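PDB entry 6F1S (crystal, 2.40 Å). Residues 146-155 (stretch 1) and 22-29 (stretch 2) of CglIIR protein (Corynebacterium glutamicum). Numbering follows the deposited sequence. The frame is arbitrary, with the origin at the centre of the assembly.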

# COMPACT_ATOMS: atom_id res chain seq x y z
N THR A 146 -10.37 3.89 14.49
CA THR A 146 -9.58 4.92 13.83
C THR A 146 -8.29 4.33 13.28
O THR A 146 -7.82 3.30 13.76
CB THR A 146 -9.24 6.07 14.80
OG1 THR A 146 -8.63 5.53 15.98
CG2 THR A 146 -10.49 6.82 15.20
N TRP A 147 -7.71 4.98 12.27
CA TRP A 147 -6.40 4.58 11.77
C TRP A 147 -5.35 5.00 12.80
O TRP A 147 -5.61 5.87 13.63
CB TRP A 147 -6.11 5.21 10.41
CG TRP A 147 -7.13 4.86 9.35
CD1 TRP A 147 -8.20 5.61 8.96
CD2 TRP A 147 -7.17 3.66 8.54
NE1 TRP A 147 -8.90 4.97 7.97
CE2 TRP A 147 -8.29 3.77 7.69
CE3 TRP A 147 -6.37 2.52 8.46
CZ2 TRP A 147 -8.63 2.78 6.77
CZ3 TRP A 147 -6.71 1.53 7.54
CH2 TRP A 147 -7.83 1.67 6.71
N SER A 148 -4.17 4.39 12.75
CA SER A 148 -3.16 4.61 13.78
C SER A 148 -2.57 6.01 13.72
O SER A 148 -1.93 6.46 14.67
CB SER A 148 -2.04 3.57 13.66
OG SER A 148 -1.38 3.66 12.41
N SER A 149 -2.78 6.71 12.61
CA SER A 149 -2.31 8.08 12.49
C SER A 149 -3.12 8.88 11.48
O SER A 149 -3.82 8.32 10.64
CB SER A 149 -0.83 8.11 12.10
OG SER A 149 -0.63 7.61 10.79
N ASP A 150 -3.02 10.19 11.60
CA ASP A 150 -3.64 11.12 10.67
C ASP A 150 -2.57 12.11 10.23
O ASP A 150 -2.09 12.91 11.04
CB ASP A 150 -4.83 11.84 11.32
CG ASP A 150 -5.55 12.77 10.36
OD1 ASP A 150 -5.61 12.47 9.16
OD2 ASP A 150 -6.06 13.82 10.80
N PRO A 151 -2.16 12.06 8.95
CA PRO A 151 -2.68 11.17 7.92
C PRO A 151 -2.11 9.76 8.01
O PRO A 151 -1.12 9.54 8.71
CB PRO A 151 -2.23 11.84 6.63
CG PRO A 151 -0.91 12.44 7.01
CD PRO A 151 -1.06 12.90 8.44
N ILE A 152 -2.74 8.82 7.31
CA ILE A 152 -2.24 7.46 7.22
C ILE A 152 -2.06 7.10 5.75
O ILE A 152 -2.72 7.67 4.88
CB ILE A 152 -3.20 6.45 7.91
CG1 ILE A 152 -2.53 5.08 8.11
CG2 ILE A 152 -4.50 6.30 7.12
CD1 ILE A 152 -1.41 5.07 9.10
N TRP A 153 -1.14 6.18 5.47
CA TRP A 153 -1.07 5.53 4.17
C TRP A 153 -1.42 4.07 4.37
O TRP A 153 -0.89 3.42 5.27
CB TRP A 153 0.32 5.66 3.54
CG TRP A 153 0.64 6.99 2.95
CD1 TRP A 153 1.26 8.03 3.56
CD2 TRP A 153 0.37 7.42 1.60
NE1 TRP A 153 1.39 9.09 2.69
CE2 TRP A 153 0.86 8.73 1.48
CE3 TRP A 153 -0.24 6.82 0.49
CZ2 TRP A 153 0.76 9.46 0.29
CZ3 TRP A 153 -0.34 7.54 -0.69
CH2 TRP A 153 0.16 8.85 -0.78
N VAL A 154 -2.34 3.55 3.55
CA VAL A 154 -2.73 2.15 3.66
C VAL A 154 -2.25 1.36 2.43
O VAL A 154 -2.56 1.72 1.30
CB VAL A 154 -4.25 2.00 3.81
CG1 VAL A 154 -4.61 0.56 4.13
CG2 VAL A 154 -4.77 2.93 4.89
N PRO A 155 -1.46 0.30 2.66
CA PRO A 155 -0.92 -0.49 1.55
C PRO A 155 -1.82 -1.65 1.10
O PRO A 155 -2.43 -2.32 1.92
CB PRO A 155 0.39 -1.03 2.14
CG PRO A 155 0.06 -1.22 3.59
CD PRO A 155 -0.89 -0.09 3.95
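Stretch 2, residues 22-29: YFAADPRI

Pro 27 is at the apolar centre of the contact, its CA-to-CB bond directed toward stretch 1 and its ring, puckered C-gamma endo, lodged among four side chains. Pro 27 CD lies 3.9 Å from CZ3 of Trp 147, at the edge of the indole and near its plane; Pro 27 CG is 4.3 Å from both Ile 152 CG1 and Val 154 CG1; Pro 27 CB is 4.1 Å from Pro 155 CD. Backbone closes the same pocket, with Trp 153 O 3.9 Å from Pro 27 CG. The compact ring thus meets the strand 152-155 and the loop before it at once.

Strand 22-23 runs antiparallel to strand 152-155, with Phe 23 CA 5.6 Å from Pro 155 CA; the loop then carries stretch 2 to the loop of stretch 1, where Arg 28 CA lies 5.8 Å from Ser 148 CA, and Ile 29 is nearest Ile 152 (CA to CA 7.7 Å), so the two stretches do not keep one common direction. Strand 22-23 gives way to a loop, in which Ala 25 (phi/psi -67/-37) breaks the extended course, and the backbone is extended again in strand 28-29. On one flank of Pro 27, Ile 29, with chi1 and chi2 both m, also points its CA-to-CB bond toward stretch 1 and brings CG1 to 3.8 Å from CD1 of Ile 152. On another, Val 154 CG1 packs 3.8 Å from Phe 23 CD2, at the edge of the phenyl ring, and Ala 24 CB meets Pro 155 CG at 3.9 Å. Trp 147 reaches inward although its CA-to-CB bond points sideways: CZ3 comes within 3.3 Å of Ala 25 O.

Beyond this packing, polar groups tie down the two ends. At Pro 155, the backbone O accepts a hydrogen bond from Ala 24 N (3.2 Å, 154° at the hydrogen) and a CA-H...O contact from Phe 23 CA, also 3.2 Å away; proline has no amide hydrogen, so its carbonyl alone can serve the main-chain pairing.

At the other end, Ser 148, chi1 p, turns its hydroxyl to the backbone, and OG donates a short 2.6 Å hydrogen bond to Pro 27 O. Two waters extend this edge. Water 1 accepts from Ser 148 N (3.0 Å to its O) and donates to Pro 27 O (2.7 Å) and Asp 26 OD1 (2.9 Å), bridging the two backbones. Water 2 accepts from Ile 29 N (2.8 Å to its O) and donates to Ser 148 OG (2.7 Å) and Ser 149 OG (2.9 Å). Ser 149 OG in turn donates to Pro 151 O at 2.9 Å, within stretch 1, just ahead of the strand.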

# COMPACT_ATOMS: atom_id res chain seq x y z
N TYR A 22 -4.27 -8.03 -1.10
CA TYR A 22 -4.19 -8.05 0.36
C TYR A 22 -3.88 -6.65 0.85
O TYR A 22 -2.93 -6.03 0.38
CB TYR A 22 -3.12 -9.02 0.86
CG TYR A 22 -3.30 -10.46 0.41
CD1 TYR A 22 -4.13 -11.33 1.11
CD2 TYR A 22 -2.62 -10.95 -0.70
CE1 TYR A 22 -4.29 -12.64 0.71
CE2 TYR A 22 -2.78 -12.26 -1.11
CZ TYR A 22 -3.61 -13.10 -0.41
OH TYR A 22 -3.77 -14.41 -0.82
N PHE A 23 -4.68 -6.13 1.77
CA PHE A 23 -4.36 -4.82 2.32
C PHE A 23 -4.29 -4.86 3.85
O PHE A 23 -4.97 -5.66 4.49
CB PHE A 23 -5.38 -3.76 1.84
CG PHE A 23 -6.59 -3.61 2.72
CD1 PHE A 23 -7.71 -4.42 2.53
CD2 PHE A 23 -6.64 -2.64 3.71
CE1 PHE A 23 -8.84 -4.28 3.32
CE2 PHE A 23 -7.76 -2.49 4.51
CZ PHE A 23 -8.86 -3.31 4.32
N ALA A 24 -3.46 -4.00 4.41
CA ALA A 24 -3.32 -3.88 5.85
C ALA A 24 -4.54 -3.19 6.46
O ALA A 24 -4.80 -2.02 6.18
CB ALA A 24 -2.05 -3.13 6.21
N ALA A 25 -5.27 -3.91 7.29
CA ALA A 25 -6.44 -3.37 7.97
C ALA A 25 -6.05 -2.30 8.98
O ALA A 25 -6.75 -1.30 9.14
CB ALA A 25 -7.21 -4.47 8.66
N ASP A 26 -4.92 -2.52 9.65
CA ASP A 26 -4.49 -1.62 10.72
C ASP A 26 -2.99 -1.33 10.65
O ASP A 26 -2.23 -1.72 11.54
CB ASP A 26 -4.85 -2.23 12.08
CG ASP A 26 -4.66 -1.26 13.23
OD1 ASP A 26 -4.68 -0.04 12.98
OD2 ASP A 26 -4.50 -1.71 14.38
N PRO A 27 -2.55 -0.62 9.60
CA PRO A 27 -1.11 -0.35 9.48
C PRO A 27 -0.61 0.69 10.47
O PRO A 27 -1.38 1.52 10.95
CB PRO A 27 -0.99 0.18 8.04
CG PRO A 27 -2.31 0.79 7.76
CD PRO A 27 -3.32 -0.04 8.49
N ARG A 28 0.68 0.62 10.78
CA ARG A 28 1.35 1.65 11.58
C ARG A 28 2.58 2.16 10.84
O ARG A 28 3.34 1.37 10.29
CB ARG A 28 1.75 1.09 12.95
N ILE A 29 2.78 3.48 10.83
CA ILE A 29 3.97 4.07 10.21
C ILE A 29 5.00 4.45 11.26
O ILE A 29 4.69 5.16 12.21
CB ILE A 29 3.66 5.35 9.41
CG1 ILE A 29 2.38 5.20 8.58
CG2 ILE A 29 4.85 5.73 8.54
CD1 ILE A 29 2.51 4.22 7.50
O HOH W 1 -4.02 1.97 11.03
O HOH W 2 0.69 5.14 11.64